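Local coordinates for phosphoserine aminotransferase SerC (Cytophaga hutchinsonii ATCC 33406, PDB 3FFR), which probably catalyses the pyridoxal-phosphate-dependent transamination between phosphoserine and 2-oxoglutarate in serine biosynthesis, as a class-V aminotransferase, at residues I203-D206 with R207-E210; F155-K158 with N159-A162; V44-T47 with A48-L52; F94-R97 with F98-A102. All blocks are in the same frame, centred on the assembly; numbering follows the deposited sequence.

Overall arrangement
All four contacts are local, and each is only partly buried. Apolar or aromatic residues face the interior: Leu204, Val208 and Ile209; Phe155; Val44, Ala48 and Leu52; Phe98 and Phe101. Charged groups lie on the exposed side. Contacts 1 and 2 lie where the chain leaves strand 200-205 and enters strand 163-167 of the large mixed sheet. They touch through Arg207 and the backbone of Asp161 and Ala162. Contact 1 caps a helix; contact 2 is a turn held by an arginine on carbonyl oxygens. Contacts 3 and 4 are turns of helices 39-55 and 93-104, centres about 30 Å apart. Both carry lysine-acid salt bridges. Contact 4 adds an arginine and reaches the bound serine through Phe94.

Contact 1: residues I203-D206 with R207-E210; sequences ILND and RVIE
Asn205 OD1 accepts the backbone N-H of Val208 at 3.1 Å, coming nearly head-on to the carbonyl (C=O...N 163°). This is an N-cap. The amide can reach forward because CG sits between the backbone N and the carbonyl carbon, chi1 76°. Its OD1 also lies 3.4 Å from Val208 CG2. The backbone oxygen of Asn205 starts the regular helical bonds, taking Ile209 N at 3.0 Å. Asp206 O takes Glu210 N next, and a water joins this same oxygen to Glu210 OE2. On the apolar side, Leu204 CD1 meets Val208 CG1 at 3.7 Å, the two side chains running roughly perpendicular. Ile228 of helix 228-235 touches Leu204, Val208 and Ile209. The second shell fixes the cap. Asp183 OD1 takes both Asn205 ND2 and Arg207 NH1, and Asn61 ND2 binds Asp206 OD1. With an alanine in place of Asn205, the N-H of Val208 is likely to lose its cap and Asp183 its amide partner. Asp206 and Ile209 also line a site holding a polyethylene glycol molecule, probably from crystallisation. The whole is a classic asparagine N-cap, made where strand 200-205 of the large sheet passes directly into helix 206-217.

Contact 2: residues F155-K158 with N159-A162; sequences FRDK and NKDA
Asn159 O is gripped from opposite faces of its carbonyl plane, by Arg156 NH1 at 2.9 Å and by Ala162 N at 3.2 Å. The Ala162 bond closes the type I beta turn from Asn159 to Ala162. Arg156 NH1 also gives a bond to Ala162 O, 2.8 Å away, so one nitrogen spans both ends of the turn. These bonds belong to the arginine conformer described; a second was also modelled. Asn159 O lies in the guanidinium plane, whereas Ala162 O is tilted 26° out of it. Arg156 NH2 adds a weak bond to Ala162 O. The arginine chain bends at chi2 (39°) and chi3 (70°), which folds it back over the turn. Lys160 O then lies over one face of the guanidinium. The side chain of Asn159 works inside the turn: OD1 accepts weak bonds from the N-H groups of Asp161 and Ala162. Lys160 NZ turns back to Asp157 O at 3.0 Å. Two other groups anchor the turn from outside. Asp183 OD2 pairs with Arg156 NH2, and Ala129 O takes Asn159 ND2. The segment sits in the loop between helix 149-152 and strand 163-167. Phe155 packs against strands 133-137 and 163-167, and Ala162 also touches strand 133-137.

Contact 3: residues V44-T47 with A48-L52; sequences VYKT and ASDNL
Lys46 and Asp50 make the charged link of this helix turn. NZ of Lys46 meets OD2 of Asp50 at 2.6 Å, on its syn lone pair. Lys46 leaves the backbone with CG anti to N, chi1 -168°, which brings this CG to 3.4 Å from Asp50 OD2. The chain then runs extended until a bend at chi4 turns NZ to the same oxygen. An asparagine in place of Asp50 would probably lose the charge that holds Lys46 NZ and leave the ammonium free to swing. The water-mediated link is on another side of the helix. One water lies 2.8 Å from Tyr45 OH and 2.8 Å from Ser49 OG, joining the two hydroxyls. Tyr45 CE1 also lies 3.9 Å from Ser49 CB. Thr47 and Asn51 run alongside each other in the same direction, with CG2 of Thr47 3.6 Å from ND2 of Asn51. Their polar ends bond to Glu43 O and Gly253 O respectively. The backbone bonds are regular; Ser49 N to Tyr45 O is almost straight at 174°. The result is an ordinary alpha-helical turn with an i to i+4 salt bridge, in helix 39-55, which packs on strand 62-67 and helix 246-262.

Contact 4: residues F94-R97 with F98-A102; sequences FSKR and FYEFA. With SER (serine), chain B.
Arg97 lays its guanidinium against the rim of the Phe101 ring. The two side chains meet almost squarely and their planes stand 77° apart. Phe101 CE1 is centred 3.4 Å over the guanidinium face, so the ring offers an edge and not a face. This holds for the arginine conformer described; a second was also modelled. The stretch belongs to helix 93-104, the helix of the beta-alpha-beta unit running from strand 85-90 to strand 108-113. Glu100 stands across Arg97, also nearly square to it. NH1 of Arg97 reaches Glu100 OE1 at 3.0 Å, on the anti side of the carboxylate. Lys96 comes to the other oxygen. Its chain is extended, then bends at chi4 (-80°), and NZ meets Glu100 OE2 at 2.7 Å on the syn side. One carboxylate thus serves both cations, in a salt-bridge network. A water ties the group together, accepting from Lys96 NZ and donating to Glu100 OE1. Arg97 has a second acid in Glu104. Trp74 of helix 70-81 stacks with Phe98 and meets Phe101 edge-to-face, while Thr224 of the second subunit also packs on Phe101. At the start of the segment Phe94 lines the pocket that holds the bound serine. It turns a ring edge to the ligand: CZ of Phe94 lies 3.6 Å from the serine CA, with the serine CB also in the ring plane.

Contact 1: residues I203-D206 with R207-E210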
# COMPACT_ATOMS: atom_id res chain seq x y z
N ILE A 203 -8.96 -3.38 12.58
CA ILE A 203 -9.10 -3.79 13.97
C ILE A 203 -10.20 -4.85 13.98
O ILE A 203 -11.31 -4.62 13.49
CB ILE A 203 -9.46 -2.57 14.84
CG1 ILE A 203 -8.24 -1.61 14.91
CG2 ILE A 203 -9.93 -3.02 16.23
CD1 ILE A 203 -8.55 -0.30 15.58
N LEU A 204 -9.88 -6.02 14.51
CA LEU A 204 -10.84 -7.13 14.44
C LEU A 204 -10.71 -8.05 15.62
O LEU A 204 -9.65 -8.19 16.20
CB LEU A 204 -10.63 -7.93 13.14
CG LEU A 204 -9.41 -8.87 12.98
CD1 LEU A 204 -9.51 -9.62 11.65
CD2 LEU A 204 -8.02 -8.15 13.11
N ASN A 205 -11.82 -8.69 15.94
CA ASN A 205 -11.86 -9.61 17.07
C ASN A 205 -11.78 -11.09 16.74
O ASN A 205 -11.67 -11.56 15.58
CB ASN A 205 -13.06 -9.31 18.00
CG ASN A 205 -14.40 -9.79 17.44
OD1 ASN A 205 -14.45 -10.41 16.39
ND2 ASN A 205 -15.50 -9.49 18.14
N ASP A 206 -11.81 -11.83 17.83
CA ASP A 206 -11.73 -13.30 17.79
C ASP A 206 -12.80 -13.92 16.90
O ASP A 206 -12.55 -14.94 16.24
CB ASP A 206 -11.85 -13.90 19.23
CG ASP A 206 -13.21 -13.53 19.96
OD1 ASP A 206 -13.63 -12.34 20.12
OD2 ASP A 206 -13.87 -14.48 20.45
N ARG A 207 -14.00 -13.35 16.93
CA ARG A 207 -15.12 -13.89 16.13
C ARG A 207 -14.84 -13.77 14.62
O ARG A 207 -15.13 -14.66 13.80
CB ARG A 207 -16.45 -13.20 16.51
CG ARG A 207 -16.83 -13.38 17.98
CD ARG A 207 -18.17 -12.83 18.33
NE ARG A 207 -19.23 -13.51 17.60
CZ ARG A 207 -20.03 -12.95 16.69
NH1 ARG A 207 -19.96 -11.66 16.41
NH2 ARG A 207 -20.94 -13.69 16.09
N VAL A 208 -14.24 -12.65 14.27
CA VAL A 208 -13.89 -12.39 12.88
C VAL A 208 -12.81 -13.39 12.43
O VAL A 208 -12.92 -14.02 11.38
CB VAL A 208 -13.41 -10.93 12.68
CG1 VAL A 208 -13.00 -10.71 11.22
CG2 VAL A 208 -14.54 -9.92 13.04
N ILE A 209 -11.79 -13.54 13.27
CA ILE A 209 -10.65 -14.44 13.00
C ILE A 209 -11.19 -15.87 12.82
O ILE A 209 -10.87 -16.57 11.88
CB ILE A 209 -9.61 -14.37 14.15
CG1 ILE A 209 -8.93 -12.96 14.14
CG2 ILE A 209 -8.56 -15.50 14.02
CD1 ILE A 209 -8.27 -12.58 15.47
N GLU A 210 -12.06 -16.27 13.73
CA GLU A 210 -12.58 -17.64 13.68
C GLU A 210 -13.42 -17.90 12.45
O GLU A 210 -13.40 -19.00 11.89
CB GLU A 210 -13.35 -18.00 14.95
CG GLU A 210 -12.39 -18.20 16.12
CD GLU A 210 -11.21 -19.19 15.82
OE1 GLU A 210 -11.44 -20.31 15.26
OE2 GLU A 210 -10.04 -18.85 16.18
O HOH W 1 -10.06 -16.44 17.51

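Contact 2: residues F155-K158 with N159-A162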
# COMPACT_ATOMS: atom_id res chain seq x y z
N PHE A 155 -27.46 -2.87 16.61
CA PHE A 155 -27.39 -3.98 15.61
C PHE A 155 -27.07 -5.36 16.15
O PHE A 155 -27.53 -6.36 15.60
CB PHE A 155 -26.46 -3.61 14.45
CG PHE A 155 -27.11 -2.66 13.46
CD1 PHE A 155 -27.11 -1.29 13.70
CD2 PHE A 155 -27.77 -3.13 12.35
CE1 PHE A 155 -27.71 -0.43 12.82
CE2 PHE A 155 -28.39 -2.26 11.47
CZ PHE A 155 -28.37 -0.91 11.71
N ARG A 156 -26.35 -5.41 17.25
CA ARG A 156 -25.93 -6.70 17.79
C ARG A 156 -27.07 -7.64 18.03
O ARG A 156 -27.00 -8.82 17.71
CB ARG A 156 -25.15 -6.61 19.10
CG ARG A 156 -25.12 -8.01 19.71
CD ARG A 156 -24.91 -8.99 18.54
NE ARG A 156 -23.57 -8.81 18.06
CZ ARG A 156 -23.10 -9.03 16.83
NH1 ARG A 156 -23.84 -9.45 15.81
NH2 ARG A 156 -21.83 -8.79 16.63
N ASP A 157 -28.16 -7.13 18.58
CA ASP A 157 -29.28 -8.01 18.90
C ASP A 157 -30.18 -8.35 17.73
O ASP A 157 -31.00 -9.26 17.82
CB ASP A 157 -30.10 -7.44 20.06
CG ASP A 157 -29.43 -7.64 21.40
OD1 ASP A 157 -28.38 -8.35 21.49
OD2 ASP A 157 -29.96 -7.10 22.38
N LYS A 158 -30.01 -7.63 16.64
CA LYS A 158 -30.81 -7.88 15.42
C LYS A 158 -30.39 -9.15 14.69
O LYS A 158 -31.17 -9.76 13.96
CB LYS A 158 -30.74 -6.68 14.47
CG LYS A 158 -31.28 -5.41 15.05
CD LYS A 158 -31.23 -4.30 13.99
CE LYS A 158 -31.59 -2.93 14.55
NZ LYS A 158 -32.98 -2.87 15.05
N ASN A 159 -29.13 -9.52 14.86
CA ASN A 159 -28.58 -10.75 14.28
C ASN A 159 -27.35 -11.09 15.11
O ASN A 159 -26.27 -10.61 14.83
CB ASN A 159 -28.27 -10.63 12.78
CG ASN A 159 -27.82 -11.93 12.16
OD1 ASN A 159 -27.17 -12.74 12.82
ND2 ASN A 159 -28.09 -12.11 10.85
N LYS A 160 -27.54 -11.93 16.11
CA LYS A 160 -26.50 -12.15 17.10
C LYS A 160 -25.26 -12.81 16.55
O LYS A 160 -24.17 -12.57 17.05
CB LYS A 160 -27.06 -12.89 18.31
CG LYS A 160 -28.12 -11.96 18.99
CD LYS A 160 -28.73 -12.53 20.12
CE LYS A 160 -29.89 -11.67 20.59
NZ LYS A 160 -30.99 -11.68 19.59
N ASP A 161 -25.42 -13.62 15.52
CA ASP A 161 -24.31 -14.37 14.98
C ASP A 161 -23.52 -13.62 13.92
O ASP A 161 -22.38 -13.99 13.58
CB ASP A 161 -24.74 -15.73 14.43
CG ASP A 161 -24.98 -16.73 15.51
OD1 ASP A 161 -24.30 -16.63 16.56
OD2 ASP A 161 -25.82 -17.62 15.33
N ALA A 162 -24.11 -12.56 13.42
CA ALA A 162 -23.43 -11.77 12.36
C ALA A 162 -22.18 -11.11 12.92
O ALA A 162 -22.09 -10.80 14.12
CB ALA A 162 -24.35 -10.72 11.78

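Contact 3: residues V44-T47 with A48-L52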
# COMPACT_ATOMS: atom_id res chain seq x y z
N VAL A 44 9.20 -0.77 15.80
CA VAL A 44 8.40 0.29 15.15
C VAL A 44 6.96 -0.19 15.02
O VAL A 44 5.99 0.50 15.39
CB VAL A 44 9.01 0.66 13.76
CG1 VAL A 44 8.09 1.54 12.87
CG2 VAL A 44 10.41 1.34 13.96
N TYR A 45 6.85 -1.41 14.55
CA TYR A 45 5.53 -2.05 14.37
C TYR A 45 4.81 -2.05 15.71
O TYR A 45 3.67 -1.59 15.83
CB TYR A 45 5.69 -3.48 13.82
CG TYR A 45 4.40 -4.23 13.68
CD1 TYR A 45 3.68 -4.67 14.81
CD2 TYR A 45 3.89 -4.51 12.43
CE1 TYR A 45 2.48 -5.35 14.67
CE2 TYR A 45 2.70 -5.22 12.26
CZ TYR A 45 1.99 -5.62 13.38
OH TYR A 45 0.79 -6.27 13.18
N LYS A 46 5.49 -2.53 16.74
CA LYS A 46 4.84 -2.73 18.05
C LYS A 46 4.41 -1.43 18.66
O LYS A 46 3.37 -1.34 19.31
CB LYS A 46 5.77 -3.48 19.00
CG LYS A 46 5.09 -3.97 20.24
CD LYS A 46 6.05 -4.86 21.02
CE LYS A 46 5.33 -5.57 22.17
NZ LYS A 46 4.77 -4.65 23.18
N THR A 47 5.18 -0.39 18.40
CA THR A 47 4.83 0.94 18.92
C THR A 47 3.48 1.39 18.36
O THR A 47 2.60 1.84 19.08
CB THR A 47 5.91 1.97 18.56
OG1 THR A 47 7.13 1.62 19.24
CG2 THR A 47 5.49 3.37 18.95
N ALA A 48 3.34 1.26 17.04
CA ALA A 48 2.08 1.65 16.36
C ALA A 48 0.93 0.78 16.82
O ALA A 48 -0.13 1.28 17.20
CB ALA A 48 2.23 1.58 14.82
N SER A 49 1.16 -0.53 16.83
CA SER A 49 0.10 -1.48 17.27
C SER A 49 -0.33 -1.26 18.72
O SER A 49 -1.52 -1.09 19.04
CB SER A 49 0.56 -2.93 17.04
OG SER A 49 -0.44 -3.87 17.36
N ASP A 50 0.64 -1.20 19.62
CA ASP A 50 0.34 -0.96 21.03
C ASP A 50 -0.34 0.38 21.25
O ASP A 50 -1.26 0.50 22.06
CB ASP A 50 1.61 -0.99 21.90
CG ASP A 50 2.13 -2.41 22.16
OD1 ASP A 50 1.43 -3.37 21.81
OD2 ASP A 50 3.26 -2.55 22.73
N ASN A 51 0.17 1.43 20.60
CA ASN A 51 -0.38 2.79 20.82
C ASN A 51 -1.84 2.86 20.38
O ASN A 51 -2.64 3.53 20.99
CB ASN A 51 0.41 3.89 20.13
CG ASN A 51 1.73 4.21 20.83
OD1 ASN A 51 2.03 3.66 21.91
ND2 ASN A 51 2.54 5.11 20.21
N LEU A 52 -2.17 2.14 19.31
CA LEU A 52 -3.57 2.11 18.85
C LEU A 52 -4.43 1.39 19.89
O LEU A 52 -5.56 1.80 20.16
CB LEU A 52 -3.72 1.46 17.47
CG LEU A 52 -3.28 2.31 16.29
CD1 LEU A 52 -3.17 1.44 15.01
CD2 LEU A 52 -4.27 3.48 16.06
O HOH W 2 -0.67 -5.99 15.53

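Contact 4: residues F94-R97 with F98-A102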
# COMPACT_ATOMS: atom_id res chain seq x y z
N PHE A 94 -19.47 6.02 -0.43
CA PHE A 94 -18.52 5.04 0.15
C PHE A 94 -19.24 3.77 0.60
O PHE A 94 -18.84 2.67 0.23
CB PHE A 94 -17.70 5.68 1.26
CG PHE A 94 -16.78 6.72 0.71
CD1 PHE A 94 -15.59 6.36 0.14
CD2 PHE A 94 -17.16 8.04 0.67
CE1 PHE A 94 -14.74 7.32 -0.41
CE2 PHE A 94 -16.36 9.01 0.11
CZ PHE A 94 -15.14 8.66 -0.42
N SER A 95 -20.34 3.94 1.32
CA SER A 95 -21.13 2.78 1.78
C SER A 95 -21.69 2.01 0.58
O SER A 95 -21.75 0.78 0.58
CB SER A 95 -22.20 3.18 2.80
OG SER A 95 -23.03 4.22 2.31
N LYS A 96 -22.03 2.74 -0.48
CA LYS A 96 -22.51 2.11 -1.72
C LYS A 96 -21.44 1.25 -2.41
O LYS A 96 -21.68 0.13 -2.86
CB LYS A 96 -23.02 3.15 -2.70
CG LYS A 96 -23.47 2.62 -4.07
CD LYS A 96 -23.99 3.82 -4.91
CE LYS A 96 -24.36 3.50 -6.35
NZ LYS A 96 -23.14 3.43 -7.23
N ARG A 97 -20.23 1.78 -2.46
CA ARG A 97 -19.11 1.09 -3.14
C ARG A 97 -18.80 -0.22 -2.42
O ARG A 97 -18.59 -1.27 -3.07
CB ARG A 97 -17.87 1.97 -3.28
CG ARG A 97 -16.82 1.37 -4.25
CD ARG A 97 -17.18 1.52 -5.76
NE ARG A 97 -16.28 0.71 -6.58
CZ ARG A 97 -16.62 -0.48 -7.08
NH1 ARG A 97 -17.86 -0.91 -6.97
NH2 ARG A 97 -15.73 -1.21 -7.77
N PHE A 98 -18.80 -0.17 -1.08
CA PHE A 98 -18.54 -1.37 -0.24
C PHE A 98 -19.60 -2.41 -0.52
O PHE A 98 -19.31 -3.58 -0.76
CB PHE A 98 -18.45 -0.93 1.24
CG PHE A 98 -18.07 -2.00 2.21
CD1 PHE A 98 -17.50 -3.20 1.80
CD2 PHE A 98 -18.14 -1.72 3.56
CE1 PHE A 98 -17.11 -4.14 2.74
CE2 PHE A 98 -17.74 -2.67 4.50
CZ PHE A 98 -17.23 -3.85 4.09
N TYR A 99 -20.85 -1.97 -0.56
CA TYR A 99 -21.95 -2.87 -0.89
C TYR A 99 -21.73 -3.51 -2.26
O TYR A 99 -21.94 -4.71 -2.44
CB TYR A 99 -23.28 -2.06 -0.86
CG TYR A 99 -24.42 -2.65 -1.66
CD1 TYR A 99 -25.13 -3.74 -1.20
CD2 TYR A 99 -24.79 -2.08 -2.87
CE1 TYR A 99 -26.17 -4.26 -1.93
CE2 TYR A 99 -25.81 -2.60 -3.61
CZ TYR A 99 -26.51 -3.68 -3.13
OH TYR A 99 -27.56 -4.20 -3.88
N GLU A 100 -21.29 -2.69 -3.22
CA GLU A 100 -21.05 -3.19 -4.59
C GLU A 100 -19.94 -4.23 -4.68
O GLU A 100 -19.99 -5.17 -5.48
CB GLU A 100 -20.74 -2.02 -5.54
CG GLU A 100 -21.96 -1.17 -5.83
CD GLU A 100 -21.65 0.12 -6.56
OE1 GLU A 100 -20.47 0.49 -6.67
OE2 GLU A 100 -22.62 0.79 -6.99
N PHE A 101 -18.95 -4.09 -3.82
CA PHE A 101 -17.84 -5.07 -3.79
C PHE A 101 -18.38 -6.47 -3.52
O PHE A 101 -17.85 -7.47 -4.02
CB PHE A 101 -16.82 -4.74 -2.67
CG PHE A 101 -15.78 -3.75 -3.06
CD1 PHE A 101 -16.01 -2.77 -4.03
CD2 PHE A 101 -14.55 -3.75 -2.40
CE1 PHE A 101 -15.03 -1.84 -4.37
CE2 PHE A 101 -13.58 -2.82 -2.71
CZ PHE A 101 -13.83 -1.86 -3.67
N ALA A 102 -19.40 -6.58 -2.68
CA ALA A 102 -19.91 -7.92 -2.34
C ALA A 102 -20.35 -8.65 -3.62
O ALA A 102 -19.96 -9.79 -3.88
CB ALA A 102 -21.08 -7.84 -1.30
N SER B . -11.29 8.12 -3.22
CA SER B . -12.48 8.92 -2.87
C SER B . -13.17 9.24 -4.15
O SER B . -13.99 8.41 -4.53
CB SER B . -12.17 10.17 -2.02
OG SER B . -11.51 9.86 -0.76
OXT SER B . -12.93 10.24 -4.82
O HOH W 3 -20.15 3.12 -7.02